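Local atomic coordinates of decaprenyl diphosphate synthase (Rhodobacter capsulatus, PDB entry 3MZV), a protein that probably makes the long all-trans polyprenyl diphosphate precursor of the quinone side chain by condensing isopentenyl diphosphate units onto farnesyl diphosphate. Residues 83-86 / 87-91; 125-128 / 129-132; 166-169 / 170-173; 312-315 / 316-320. All blocks are in the same frame, centred on the assembly; numbering follows the deposited sequence.

How the contacts relate
All four contacts are local, each within one helix or at a helix start. Contacts 1 and 2 are neighbours, their centres 12 Å apart: helices 74-96 and 114-133 pack there, with Phe84 CB 3.5 Å from Ser128 CB. Contact 1 precedes the aspartate-rich DDxxD motif at the end of its helix, whereas contact 2 faces the second subunit. Contact 3 begins helix 169-194 across the chain's centre, about 25 Å from contact 1 between centres; the second aspartate-rich motif lies next to it. In this family the two motifs bind magnesium and diphosphate. Contact 4 starts helix 316-328, at least about 17 Å by nearest atoms from the other three.

Contact 1: residues 83-86 / 87-91; sequences EFIH and TATLL
His86 and Leu90, one helical turn apart, meet with the leucine laid over a face of the imidazole. Leu90 CG stands 4.1 Å from the centroid of the His86 ring and 20° off the ring normal, which qualifies the pair as a CH-pi contact. The leucine is displaced toward the ring's rim, and its CD1 methyl comes within 3.5 Å of His86 NE2. The histidine torsion accounts for this: with CG opposite the backbone N (chi1 174°), the ring swings along the helix toward the following turn.

Two threonines turn the other way, back onto the backbone. Thr87 OG1 donates to Glu83 O at 2.8 Å, and the same oxygen accepts Thr87 N from the opposite face of its carbonyl plane. Thr89 repeats the pattern: OG1 reaches Ile85 O at 2.9 Å, with Thr89 N bonded to that oxygen from the other face. In both cases the hydroxyl sits above the carbonyl plane, 38° out of it, so each carbonyl is gripped by two donors of one residue. This is a common way to satisfy threonine hydroxyls within a helix. Between them, Ala88 N donates to Phe84 O at 2.8 Å. The carboxylate of the buried Glu83 is paired through OE2 with Arg55 in a salt bridge.

Helix 74-96, which leads into the first aspartate-rich motif of the FPP/GGPP synthase fold, packs here against four others: Ile85 and Thr89 on Ile151 of helix 138-161, Thr87 on Leu124 of helix 114-133, Thr87 and Leu90 on Leu48 of helix 40-49, and Phe84 on Ile29 of helix 19-32.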
ATOM      1  N   GLU B  83       3.576  10.802  -8.137  1.00 33.67           N
ATOM      2  CA  GLU B  83       4.615   9.943  -8.614  1.00 35.71           C
ATOM      3  C   GLU B  83       4.919   8.798  -7.662  1.00 35.84           C
ATOM      4  O   GLU B  83       5.163   7.677  -8.124  1.00 36.48           O
ATOM      5  CB  GLU B  83       5.879  10.728  -8.857  1.00 37.27           C
ATOM      6  CG  GLU B  83       6.897   9.897  -9.624  1.00 43.10           C
ATOM      7  CD  GLU B  83       6.632   9.790 -11.103  1.00 51.70           C
ATOM      8  OE1 GLU B  83       5.465   9.609 -11.547  1.00 57.15           O
ATOM      9  OE2 GLU B  83       7.639   9.861 -11.854  1.00 59.74           O
ATOM     10  N   PHE B  84       4.944   9.084  -6.349  1.00 35.03           N
ATOM     11  CA  PHE B  84       5.095   8.012  -5.344  1.00 34.22           C
ATOM     12  C   PHE B  84       3.997   6.948  -5.502  1.00 33.49           C
ATOM     13  O   PHE B  84       4.266   5.740  -5.450  1.00 33.76           O
ATOM     14  CB  PHE B  84       5.062   8.572  -3.920  1.00 33.65           C
ATOM     15  CG  PHE B  84       6.392   9.126  -3.427  1.00 33.57           C
ATOM     16  CD1 PHE B  84       7.548   8.392  -3.510  1.00 35.73           C
ATOM     17  CD2 PHE B  84       6.431  10.350  -2.784  1.00 37.76           C
ATOM     18  CE1 PHE B  84       8.751   8.883  -2.987  1.00 39.09           C
ATOM     19  CE2 PHE B  84       7.594  10.834  -2.232  1.00 37.33           C
ATOM     20  CZ  PHE B  84       8.771  10.094  -2.350  1.00 39.09           C
ATOM     21  N   ILE B  85       2.754   7.383  -5.668  1.00 32.27           N
ATOM     22  CA  ILE B  85       1.654   6.453  -5.840  1.00 32.82           C
ATOM     23  C   ILE B  85       1.840   5.606  -7.103  1.00 33.99           C
ATOM     24  O   ILE B  85       1.672   4.377  -7.081  1.00 34.87           O
ATOM     25  CB  ILE B  85       0.280   7.188  -5.850  1.00 32.26           C
ATOM     26  CG1 ILE B  85      -0.015   7.769  -4.458  1.00 32.05           C
ATOM     27  CG2 ILE B  85      -0.821   6.251  -6.262  1.00 30.72           C
ATOM     28  CD1 ILE B  85      -1.136   8.809  -4.467  1.00 30.33           C
ATOM     29  N   HIS B  86       2.239   6.247  -8.196  1.00 33.74           N
ATOM     30  CA  HIS B  86       2.468   5.515  -9.437  1.00 34.71           C
ATOM     31  C   HIS B  86       3.575   4.506  -9.214  1.00 34.54           C
ATOM     32  O   HIS B  86       3.429   3.357  -9.628  1.00 34.77           O
ATOM     33  CB  HIS B  86       2.800   6.473 -10.567  1.00 34.75           C
ATOM     34  CG  HIS B  86       3.180   5.809 -11.845  1.00 37.15           C
ATOM     35  ND1 HIS B  86       2.322   4.990 -12.537  1.00 38.22           N
ATOM     36  CD2 HIS B  86       4.316   5.880 -12.584  1.00 40.57           C
ATOM     37  CE1 HIS B  86       2.913   4.562 -13.635  1.00 37.46           C
ATOM     38  NE2 HIS B  86       4.127   5.083 -13.683  1.00 40.46           N
ATOM     39  N   THR B  87       4.659   4.914  -8.552  1.00 34.78           N
ATOM     40  CA  THR B  87       5.791   4.041  -8.371  1.00 35.58           C
ATOM     41  C   THR B  87       5.425   2.836  -7.495  1.00 36.02           C
ATOM     42  O   THR B  87       5.797   1.685  -7.793  1.00 35.53           O
ATOM     43  CB  THR B  87       7.008   4.811  -7.776  1.00 36.46           C
ATOM     44  OG1 THR B  87       7.354   5.925  -8.619  1.00 36.76           O
ATOM     45  CG2 THR B  87       8.202   3.925  -7.634  1.00 37.56           C
ATOM     46  N   ALA B  88       4.734   3.093  -6.383  1.00 35.17           N
ATOM     47  CA  ALA B  88       4.233   2.024  -5.512  1.00 33.79           C
ATOM     48  C   ALA B  88       3.367   1.070  -6.278  1.00 34.02           C
ATOM     49  O   ALA B  88       3.508  -0.155  -6.088  1.00 33.97           O
ATOM     50  CB  ALA B  88       3.405   2.635  -4.262  1.00 34.05           C
ATOM     51  N   THR B  89       2.474   1.599  -7.138  1.00 34.58           N
ATOM     52  CA  THR B  89       1.572   0.787  -7.982  1.00 36.29           C
ATOM     53  C   THR B  89       2.362  -0.154  -8.918  1.00 37.96           C
ATOM     54  O   THR B  89       2.050  -1.361  -9.071  1.00 36.16           O
ATOM     55  CB  THR B  89       0.592   1.673  -8.793  1.00 35.79           C
ATOM     56  OG1 THR B  89      -0.289   2.351  -7.877  1.00 39.12           O
ATOM     57  CG2 THR B  89      -0.263   0.770  -9.720  1.00 41.36           C
ATOM     58  N   LEU B  90       3.424   0.397  -9.520  1.00 39.09           N
ATOM     59  CA  LEU B  90       4.272  -0.407 -10.417  1.00 40.61           C
ATOM     60  C   LEU B  90       4.970  -1.504  -9.659  1.00 40.76           C
ATOM     61  O   LEU B  90       5.013  -2.628 -10.136  1.00 43.92           O
ATOM     62  CB  LEU B  90       5.333   0.469 -11.102  1.00 41.01           C
ATOM     63  CG  LEU B  90       4.768   1.476 -12.086  1.00 41.80           C
ATOM     64  CD1 LEU B  90       5.933   2.301 -12.654  1.00 45.88           C
ATOM     65  CD2 LEU B  90       3.949   0.848 -13.229  1.00 45.55           C
ATOM     66  N   LEU B  91       5.535  -1.196  -8.495  1.00 40.45           N
ATOM     67  CA  LEU B  91       6.224  -2.205  -7.709  1.00 40.80           C
ATOM     68  C   LEU B  91       5.286  -3.362  -7.381  1.00 41.97           C
ATOM     69  O   LEU B  91       5.699  -4.534  -7.425  1.00 40.85           O
ATOM     70  CB  LEU B  91       6.791  -1.637  -6.417  1.00 41.22           C
ATOM     71  CG  LEU B  91       8.090  -0.849  -6.499  1.00 40.91           C
ATOM     72  CD1 LEU B  91       8.271   0.050  -5.323  1.00 40.14           C
ATOM     73  CD2 LEU B  91       9.303  -1.834  -6.681  1.00 43.95           C
TER

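Contact 2: residues 125-128 / 129-132; sequences FARS and FQLM
Backbone bonds of the i to i+4 kind run through these two turns of helix 114-133, from Phe129 N to Phe125 O (3.2 Å) through Met132 N to Ser128 O. The helix lies at the subunit interface of this largely helical prenyltransferase fold. Phe125 and Phe129 meet obliquely, ring centroids 5.0 Å apart and planes at 52°. Phe129 CD1 stands over one face of the Phe125 ring, while Phe129 CE1 meets its rim, 3.5 Å from Phe125 CZ, and both rings also meet Phe129 of the second subunit. Ser128 OG, held between its backbone N and carbonyl carbon (chi1 83°), donates to Phe125 O.

Along another flank Arg127 and Gln130 run side by side, guanidinium and amide planes only 19° apart. Arg127 NE donates to Gln130 OE1 at 2.9 Å, and NH1 adds a weak bond. Arg127 NH2 bonds Tyr123 OH, while Gln130 NE2 is taken by Glu142 of the second subunit. A methionine in place of Arg127 has no N-H to offer Gln130 OE1 or Tyr123 OH, and the Gln130 amide would probably be held less firmly in its rotation. One water donates to Arg127 O at 2.7 Å and to Gln130 OE1 at 3.1 Å.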
ATOM      1  N   PHE B 125       4.142   4.600  -0.450  1.00 33.27           N
ATOM      2  CA  PHE B 125       2.763   4.985  -0.321  1.00 32.18           C
ATOM      3  C   PHE B 125       2.540   5.743   0.995  1.00 31.09           C
ATOM      4  O   PHE B 125       1.895   6.775   1.010  1.00 30.74           O
ATOM      5  CB  PHE B 125       1.864   3.761  -0.372  1.00 31.71           C
ATOM      6  CG  PHE B 125       0.399   4.123  -0.488  1.00 37.87           C
ATOM      7  CD1 PHE B 125      -0.469   3.932   0.578  1.00 39.02           C
ATOM      8  CD2 PHE B 125      -0.080   4.742  -1.626  1.00 41.62           C
ATOM      9  CE1 PHE B 125      -1.829   4.281   0.481  1.00 41.77           C
ATOM     10  CE2 PHE B 125      -1.426   5.101  -1.735  1.00 42.50           C
ATOM     11  CZ  PHE B 125      -2.318   4.860  -0.651  1.00 39.79           C
ATOM     12  N   ALA B 126       3.016   5.200   2.089  1.00 32.91           N
ATOM     13  CA  ALA B 126       2.891   5.837   3.402  1.00 33.67           C
ATOM     14  C   ALA B 126       3.577   7.211   3.462  1.00 34.76           C
ATOM     15  O   ALA B 126       2.999   8.197   3.912  1.00 33.03           O
ATOM     16  CB  ALA B 126       3.462   4.916   4.496  1.00 34.71           C
ATOM     17  N   ARG B 127       4.823   7.262   3.008  1.00 35.03           N
ATOM     18  CA  ARG B 127       5.557   8.497   2.983  1.00 36.23           C
ATOM     19  C   ARG B 127       4.856   9.554   2.126  1.00 36.17           C
ATOM     20  O   ARG B 127       4.913  10.734   2.440  1.00 38.15           O
ATOM     21  CB  ARG B 127       6.966   8.228   2.442  1.00 37.33           C
ATOM     22  CG  ARG B 127       7.826   7.394   3.416  1.00 40.37           C
ATOM     23  CD  ARG B 127       8.752   8.134   4.376  1.00 51.04           C
ATOM     24  NE  ARG B 127       8.162   8.296   5.682  1.00 53.40           N
ATOM     25  CZ  ARG B 127       8.653   7.952   6.886  1.00 52.92           C
ATOM     26  NH1 ARG B 127       7.895   8.217   7.925  1.00 47.35           N
ATOM     27  NH2 ARG B 127       9.843   7.389   7.118  1.00 54.88           N
ATOM     28  N   SER B 128       4.220   9.127   1.064  1.00 34.57           N
ATOM     29  CA  SER B 128       3.543  10.069   0.216  1.00 36.44           C
ATOM     30  C   SER B 128       2.350  10.694   0.920  1.00 36.17           C
ATOM     31  O   SER B 128       2.103  11.886   0.742  1.00 35.75           O
ATOM     32  CB  SER B 128       3.168   9.455  -1.120  1.00 35.57           C
ATOM     33  OG  SER B 128       1.962   8.712  -1.117  1.00 35.71           O
ATOM     34  N   PHE B 129       1.595   9.904   1.693  1.00 35.04           N
ATOM     35  CA  PHE B 129       0.525  10.503   2.475  1.00 35.51           C
ATOM     36  C   PHE B 129       1.018  11.362   3.621  1.00 34.97           C
ATOM     37  O   PHE B 129       0.428  12.376   3.908  1.00 36.07           O
ATOM     38  CB  PHE B 129      -0.539   9.476   2.843  1.00 35.53           C
ATOM     39  CG  PHE B 129      -1.461   9.267   1.723  1.00 38.54           C
ATOM     40  CD1 PHE B 129      -1.082   8.466   0.680  1.00 37.19           C
ATOM     41  CD2 PHE B 129      -2.658  10.016   1.624  1.00 41.36           C
ATOM     42  CE1 PHE B 129      -1.893   8.313  -0.415  1.00 38.80           C
ATOM     43  CE2 PHE B 129      -3.465   9.856   0.545  1.00 41.76           C
ATOM     44  CZ  PHE B 129      -3.069   9.001  -0.489  1.00 40.91           C
ATOM     45  N   GLN B 130       2.116  10.980   4.251  1.00 35.07           N
ATOM     46  CA  GLN B 130       2.711  11.794   5.274  1.00 35.40           C
ATOM     47  C   GLN B 130       3.056  13.152   4.700  1.00 35.87           C
ATOM     48  O   GLN B 130       2.718  14.191   5.300  1.00 36.13           O
ATOM     49  CB  GLN B 130       3.949  11.111   5.848  1.00 36.08           C
ATOM     50  CG  GLN B 130       4.520  11.793   7.049  1.00 38.02           C
ATOM     51  CD  GLN B 130       5.822  11.163   7.490  1.00 43.80           C
ATOM     52  OE1 GLN B 130       6.536  10.527   6.685  1.00 47.13           O
ATOM     53  NE2 GLN B 130       6.149  11.341   8.752  1.00 39.65           N
ATOM     54  N   LEU B 131       3.696  13.131   3.527  1.00 35.03           N
ATOM     55  CA  LEU B 131       4.066  14.339   2.815  1.00 35.33           C
ATOM     56  C   LEU B 131       2.854  15.248   2.531  1.00 36.02           C
ATOM     57  O   LEU B 131       2.936  16.467   2.762  1.00 37.23           O
ATOM     58  CB  LEU B 131       4.742  13.945   1.511  1.00 35.22           C
ATOM     59  CG  LEU B 131       5.115  15.057   0.519  1.00 35.68           C
ATOM     60  CD1 LEU B 131       5.997  16.093   1.178  1.00 36.57           C
ATOM     61  CD2 LEU B 131       5.782  14.476  -0.679  1.00 37.33           C
ATOM     62  N   MET B 132       1.726  14.643   2.107  1.00 35.82           N
ATOM     63  CA  MET B 132       0.534  15.418   1.782  0.50 35.06           C
ATOM     64  C   MET B 132      -0.011  16.238   2.933  1.00 35.96           C
ATOM     65  O   MET B 132      -0.604  17.284   2.691  1.00 35.29           O
ATOM     66  CB  MET B 132      -0.545  14.506   1.246  0.50 34.39           C
ATOM     67  CG  MET B 132      -0.275  14.065  -0.132  0.50 31.16           C
ATOM     68  SD  MET B 132      -0.017  15.462  -1.182  0.50 25.43           S
ATOM     69  CE  MET B 132      -1.626  16.205  -0.888  0.50 30.90           C
TER
HETATM   70  O   HOH W   1       6.972  11.811   3.843  1.00 31.51           O

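Contact 3: residues 166-169 / 170-173; sequences ATTE and DIYL
Thr168 and Ile171 make the closest side-chain meeting: Thr168 OG1 accepts from Ile171 N at 3.1 Å, with an N-H...O angle of 162°, and lies 3.3 Å from Ile171 CG1. The hydroxyl is therefore both bonded to the backbone and overlaid by the isoleucine, whose CD1 also comes to 3.5 Å from OG1. On the other branch, Ile171 CG2 touches Thr167 CG2 at 3.7 Å, methyl against methyl, the two side chains crossing at about a right angle. Replacing Ile171 by alanine would probably open a gap beside the Thr167 methyl and uncover Thr168 OG1, although the backbone N-H could still be capped.

Thr168 is the N-cap of helix 169-194. Its OG1 takes the place between the backbone N and the carbonyl carbon (chi1 58°), from which it can turn toward an amide of the first turn, otherwise lacking a carbonyl of a preceding turn. The regular pattern then takes over: Tyr172 N donates to Thr168 O at 3.0 Å, in the carbonyl plane, and Leu173 N to Glu169 O.

One layer out, Thr167 OG1 bonds Asn164 O and Ala161 O, which ties its methyl's position to the end of the preceding helix. Glu169 forms a salt bridge to Lys251. Tyr172 lies on Met247 and Ile250 of helix 247-254, and its OH bonds Asp221, part of the second aspartate-rich motif of helix 199-224.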
ATOM      1  N   ALA B 166     -17.075 -13.159 -21.339  1.00 39.61           N
ATOM      2  CA  ALA B 166     -18.221 -12.320 -21.043  1.00 39.61           C
ATOM      3  C   ALA B 166     -17.857 -10.857 -20.801  1.00 39.26           C
ATOM      4  O   ALA B 166     -18.742  -9.993 -20.825  1.00 40.64           O
ATOM      5  CB  ALA B 166     -18.998 -12.887 -19.775  1.00 40.93           C
ATOM      6  N   THR B 167     -16.588 -10.558 -20.565  1.00 39.28           N
ATOM      7  CA  THR B 167     -16.143  -9.153 -20.399  1.00 37.69           C
ATOM      8  C   THR B 167     -16.598  -8.239 -21.557  1.00 38.21           C
ATOM      9  O   THR B 167     -16.321  -8.475 -22.735  1.00 36.65           O
ATOM     10  CB  THR B 167     -14.631  -9.065 -20.236  1.00 37.88           C
ATOM     11  OG1 THR B 167     -14.208  -9.900 -19.168  1.00 36.18           O
ATOM     12  CG2 THR B 167     -14.133  -7.611 -19.943  1.00 35.90           C
ATOM     13  N   THR B 168     -17.275  -7.173 -21.194  1.00 38.80           N
ATOM     14  CA  THR B 168     -17.865  -6.223 -22.129  1.00 38.34           C
ATOM     15  C   THR B 168     -16.963  -5.016 -22.261  1.00 37.78           C
ATOM     16  O   THR B 168     -16.086  -4.804 -21.423  1.00 37.75           O
ATOM     17  CB  THR B 168     -19.179  -5.722 -21.548  1.00 38.77           C
ATOM     18  OG1 THR B 168     -18.901  -5.127 -20.264  1.00 38.76           O
ATOM     19  CG2 THR B 168     -20.158  -6.875 -21.414  1.00 41.72           C
ATOM     20  N   GLU B 169     -17.219  -4.193 -23.272  1.00 37.85           N
ATOM     21  CA  GLU B 169     -16.501  -2.905 -23.411  1.00 39.20           C
ATOM     22  C   GLU B 169     -16.673  -2.006 -22.168  1.00 39.14           C
ATOM     23  O   GLU B 169     -15.757  -1.312 -21.776  1.00 37.27           O
ATOM     24  CB  GLU B 169     -16.959  -2.168 -24.678  1.00 39.62           C
ATOM     25  CG  GLU B 169     -16.585  -2.908 -25.994  1.00 41.78           C
ATOM     26  CD  GLU B 169     -16.714  -2.051 -27.267  1.00 43.66           C
ATOM     27  OE1 GLU B 169     -16.618  -0.820 -27.188  1.00 44.84           O
ATOM     28  OE2 GLU B 169     -16.872  -2.622 -28.367  1.00 45.70           O
ATOM     29  N   ASP B 170     -17.852  -2.028 -21.556  1.00 40.04           N
ATOM     30  CA  ASP B 170     -18.122  -1.241 -20.358  1.00 40.83           C
ATOM     31  C   ASP B 170     -17.210  -1.691 -19.218  1.00 40.66           C
ATOM     32  O   ASP B 170     -16.602  -0.860 -18.547  1.00 39.28           O
ATOM     33  CB  ASP B 170     -19.608  -1.355 -19.950  1.00 43.41           C
ATOM     34  CG  ASP B 170     -20.566  -0.518 -20.875  1.00 48.21           C
ATOM     35  OD1 ASP B 170     -20.110   0.146 -21.842  1.00 53.60           O
ATOM     36  OD2 ASP B 170     -21.795  -0.551 -20.655  1.00 55.75           O
ATOM     37  N   ILE B 171     -17.051  -3.004 -19.044  1.00 39.35           N
ATOM     38  CA  ILE B 171     -16.144  -3.534 -18.015  1.00 38.75           C
ATOM     39  C   ILE B 171     -14.723  -3.150 -18.294  1.00 38.47           C
ATOM     40  O   ILE B 171     -13.982  -2.758 -17.372  1.00 38.25           O
ATOM     41  CB  ILE B 171     -16.315  -5.063 -17.823  1.00 39.42           C
ATOM     42  CG1 ILE B 171     -17.700  -5.307 -17.237  1.00 40.77           C
ATOM     43  CG2 ILE B 171     -15.185  -5.672 -16.946  1.00 38.87           C
ATOM     44  CD1 ILE B 171     -18.195  -6.752 -17.247  1.00 44.19           C
ATOM     45  N   TYR B 172     -14.320  -3.253 -19.569  1.00 36.94           N
ATOM     46  CA  TYR B 172     -12.976  -2.891 -19.960  1.00 36.27           C
ATOM     47  C   TYR B 172     -12.695  -1.422 -19.630  1.00 35.28           C
ATOM     48  O   TYR B 172     -11.604  -1.118 -19.159  1.00 35.13           O
ATOM     49  CB  TYR B 172     -12.725  -3.184 -21.447  1.00 35.78           C
ATOM     50  CG  TYR B 172     -11.472  -2.542 -22.041  1.00 36.64           C
ATOM     51  CD1 TYR B 172     -10.234  -3.051 -21.785  1.00 35.04           C
ATOM     52  CD2 TYR B 172     -11.564  -1.410 -22.851  1.00 37.75           C
ATOM     53  CE1 TYR B 172      -9.103  -2.485 -22.309  1.00 36.16           C
ATOM     54  CE2 TYR B 172     -10.410  -0.825 -23.421  1.00 39.74           C
ATOM     55  CZ  TYR B 172      -9.195  -1.352 -23.125  1.00 37.57           C
ATOM     56  OH  TYR B 172      -8.022  -0.785 -23.659  1.00 41.39           O
ATOM     57  N   LEU B 173     -13.648  -0.540 -19.941  1.00 35.30           N
ATOM     58  CA  LEU B 173     -13.514   0.892 -19.657  1.00 36.84           C
ATOM     59  C   LEU B 173     -13.363   1.131 -18.135  1.00 36.34           C
ATOM     60  O   LEU B 173     -12.576   1.942 -17.711  1.00 36.79           O
ATOM     61  CB  LEU B 173     -14.703   1.679 -20.198  1.00 36.99           C
ATOM     62  CG  LEU B 173     -14.604   3.168 -19.878  1.00 40.63           C
ATOM     63  CD1 LEU B 173     -13.287   3.776 -20.470  1.00 45.50           C
ATOM     64  CD2 LEU B 173     -15.835   3.927 -20.382  1.00 45.08           C
TER

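Contact 4: residues 312-315 / 316-320; sequences LPDH and PLRQM
The His315 imidazole is engaged by both residues that follow it, and this is the tight part of the contact. Its ND1 accepts from Leu317 N at 3.0 Å, nearly straight at 168°, the donor lying in the ring plane. Over one face sits Pro316, whose CD is 3.4 Å from the ring centroid in a CH-pi contact displaced toward the rim. Leu317 runs alongside, its CD1 3.6 Å from His315 CE1. With CG anti to the backbone N (chi1 -175°), the histidine ring folds forward over the helix start instead of back along the loop. Leu312, buried against helix 199-224, and Leu317, against Leu14 and Arg66, close the inner side. Arg318, bent at chi3, is also firm: NH1 donates to Leu312 O at 2.9 Å, the oxygen only 8° out of the guanidinium plane.

Toward solvent the hold is looser, at the exposed Asp314. Its OD1 lies over a face of the guanidinium in a salt bridge of charge alone, 3.1 Å from Asp314 OD1 to Arg318 NH2, no N-H pointing at the oxygen. Asp314 also centres an inverse gamma turn, closed by His315 N bonding Pro313 O at 2.9 Å. Asp314, His315 and Pro316 touch a crystal neighbour, so the lattice may influence their outer positions.

These features mark a helix N-terminus, with His315 as N-cap of helix 316-328 and proline as first helical residue, where its missing N-H costs no bond.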
ATOM      1  N   LEU B 312     -10.698  26.162 -19.713  1.00 55.42           N
ATOM      2  CA  LEU B 312      -9.550  26.624 -18.955  1.00 53.91           C
ATOM      3  C   LEU B 312      -8.975  27.915 -19.585  1.00 55.03           C
ATOM      4  O   LEU B 312      -9.258  28.208 -20.743  1.00 54.29           O
ATOM      5  CB  LEU B 312      -8.540  25.490 -18.870  1.00 52.48           C
ATOM      6  CG  LEU B 312      -9.173  24.237 -18.219  1.00 50.40           C
ATOM      7  CD1 LEU B 312      -8.278  23.050 -18.339  1.00 50.72           C
ATOM      8  CD2 LEU B 312      -9.533  24.488 -16.762  1.00 51.81           C
ATOM      9  N   PRO B 313      -8.184  28.691 -18.817  1.00 55.01           N
ATOM     10  CA  PRO B 313      -7.695  29.962 -19.347  1.00 56.21           C
ATOM     11  C   PRO B 313      -6.707  29.767 -20.470  1.00 56.17           C
ATOM     12  O   PRO B 313      -6.024  28.724 -20.525  1.00 55.07           O
ATOM     13  CB  PRO B 313      -7.008  30.624 -18.146  1.00 56.20           C
ATOM     14  CG  PRO B 313      -6.984  29.688 -17.098  1.00 54.86           C
ATOM     15  CD  PRO B 313      -7.846  28.520 -17.400  1.00 54.41           C
ATOM     16  N   ASP B 314      -6.623  30.747 -21.364  1.00 55.93           N
ATOM     17  CA  ASP B 314      -5.762  30.606 -22.525  1.00 56.06           C
ATOM     18  C   ASP B 314      -4.294  30.943 -22.178  1.00 55.18           C
ATOM     19  O   ASP B 314      -3.773  31.980 -22.566  1.00 57.26           O
ATOM     20  CB  ASP B 314      -6.298  31.448 -23.701  1.00 57.86           C
ATOM     21  CG  ASP B 314      -5.676  31.061 -25.005  1.00 60.25           C
ATOM     22  OD1 ASP B 314      -5.130  29.928 -25.083  1.00 63.21           O
ATOM     23  OD2 ASP B 314      -5.759  31.859 -25.967  1.00 66.45           O
ATOM     24  N   HIS B 315      -3.649  30.011 -21.482  1.00 53.02           N
ATOM     25  CA  HIS B 315      -2.313  30.112 -20.928  1.00 50.98           C
ATOM     26  C   HIS B 315      -1.435  29.223 -21.843  1.00 49.60           C
ATOM     27  O   HIS B 315      -1.924  28.268 -22.453  1.00 49.46           O
ATOM     28  CB  HIS B 315      -2.371  29.560 -19.486  1.00 50.52           C
ATOM     29  CG  HIS B 315      -1.105  29.682 -18.699  1.00 48.32           C
ATOM     30  ND1 HIS B 315      -0.040  28.819 -18.860  1.00 47.31           N
ATOM     31  CD2 HIS B 315      -0.734  30.560 -17.737  1.00 49.35           C
ATOM     32  CE1 HIS B 315       0.940  29.176 -18.045  1.00 49.08           C
ATOM     33  NE2 HIS B 315       0.544  30.232 -17.356  1.00 48.68           N
ATOM     34  N   PRO B 316      -0.136  29.514 -21.941  1.00 48.26           N
ATOM     35  CA  PRO B 316       0.697  28.633 -22.765  1.00 46.92           C
ATOM     36  C   PRO B 316       0.582  27.146 -22.359  1.00 44.80           C
ATOM     37  O   PRO B 316       0.765  26.270 -23.184  1.00 43.09           O
ATOM     38  CB  PRO B 316       2.118  29.158 -22.530  1.00 47.65           C
ATOM     39  CG  PRO B 316       1.943  30.572 -21.983  1.00 49.10           C
ATOM     40  CD  PRO B 316       0.625  30.610 -21.308  1.00 48.87           C
ATOM     41  N   LEU B 317       0.325  26.883 -21.079  1.00 42.91           N
ATOM     42  CA  LEU B 317       0.200  25.514 -20.611  1.00 41.48           C
ATOM     43  C   LEU B 317      -1.050  24.848 -21.141  1.00 40.32           C
ATOM     44  O   LEU B 317      -1.038  23.649 -21.359  1.00 39.39           O
ATOM     45  CB  LEU B 317       0.224  25.440 -19.091  1.00 40.89           C
ATOM     46  CG  LEU B 317       1.581  25.687 -18.409  1.00 41.89           C
ATOM     47  CD1 LEU B 317       1.361  25.826 -16.919  1.00 40.73           C
ATOM     48  CD2 LEU B 317       2.613  24.569 -18.734  1.00 41.83           C
ATOM     49  N   ARG B 318      -2.117  25.605 -21.376  1.00 40.22           N
ATOM     50  CA  ARG B 318      -3.290  25.013 -21.988  1.00 40.09           C
ATOM     51  C   ARG B 318      -2.942  24.460 -23.378  1.00 40.20           C
ATOM     52  O   ARG B 318      -3.285  23.327 -23.682  1.00 38.56           O
ATOM     53  CB  ARG B 318      -4.453  25.984 -22.090  1.00 41.34           C
ATOM     54  CG  ARG B 318      -5.757  25.289 -22.329  1.00 42.21           C
ATOM     55  CD  ARG B 318      -6.887  26.225 -22.505  1.00 45.69           C
ATOM     56  NE  ARG B 318      -6.872  26.768 -23.857  1.00 46.65           N
ATOM     57  CZ  ARG B 318      -7.712  27.700 -24.321  1.00 50.87           C
ATOM     58  NH1 ARG B 318      -8.661  28.228 -23.556  1.00 51.11           N
ATOM     59  NH2 ARG B 318      -7.610  28.101 -25.588  1.00 52.29           N
ATOM     60  N   GLN B 319      -2.238  25.238 -24.186  1.00 41.50           N
ATOM     61  CA  GLN B 319      -1.859  24.775 -25.514  0.50 42.27           C
ATOM     62  C   GLN B 319      -0.914  23.570 -25.416  1.00 42.15           C
ATOM     63  O   GLN B 319      -1.042  22.644 -26.177  1.00 42.23           O
ATOM     64  CB  GLN B 319      -1.266  25.908 -26.357  0.50 43.70           C
ATOM     65  CG  GLN B 319      -1.193  25.606 -27.848  0.50 45.02           C
ATOM     66  CD  GLN B 319       0.128  24.960 -28.244  0.50 45.25           C
ATOM     67  OE1 GLN B 319       1.140  25.147 -27.568  0.50 49.65           O
ATOM     68  NE2 GLN B 319       0.127  24.203 -29.343  0.50 50.31           N
ATOM     69  N   MET B 320       0.002  23.561 -24.454  1.00 41.51           N
ATOM     70  CA  MET B 320       0.900  22.437 -24.319  1.00 41.02           C
ATOM     71  C   MET B 320       0.135  21.145 -23.930  1.00 40.28           C
ATOM     72  O   MET B 320       0.484  20.065 -24.399  1.00 39.76           O
ATOM     73  CB  MET B 320       2.034  22.738 -23.322  1.00 40.84           C
ATOM     74  CG  MET B 320       3.177  23.611 -23.896  1.00 42.29           C
ATOM     75  SD  MET B 320       4.503  24.017 -22.673  1.00 36.37           S
ATOM     76  CE  MET B 320       3.910  25.654 -22.254  1.00 45.09           C
TER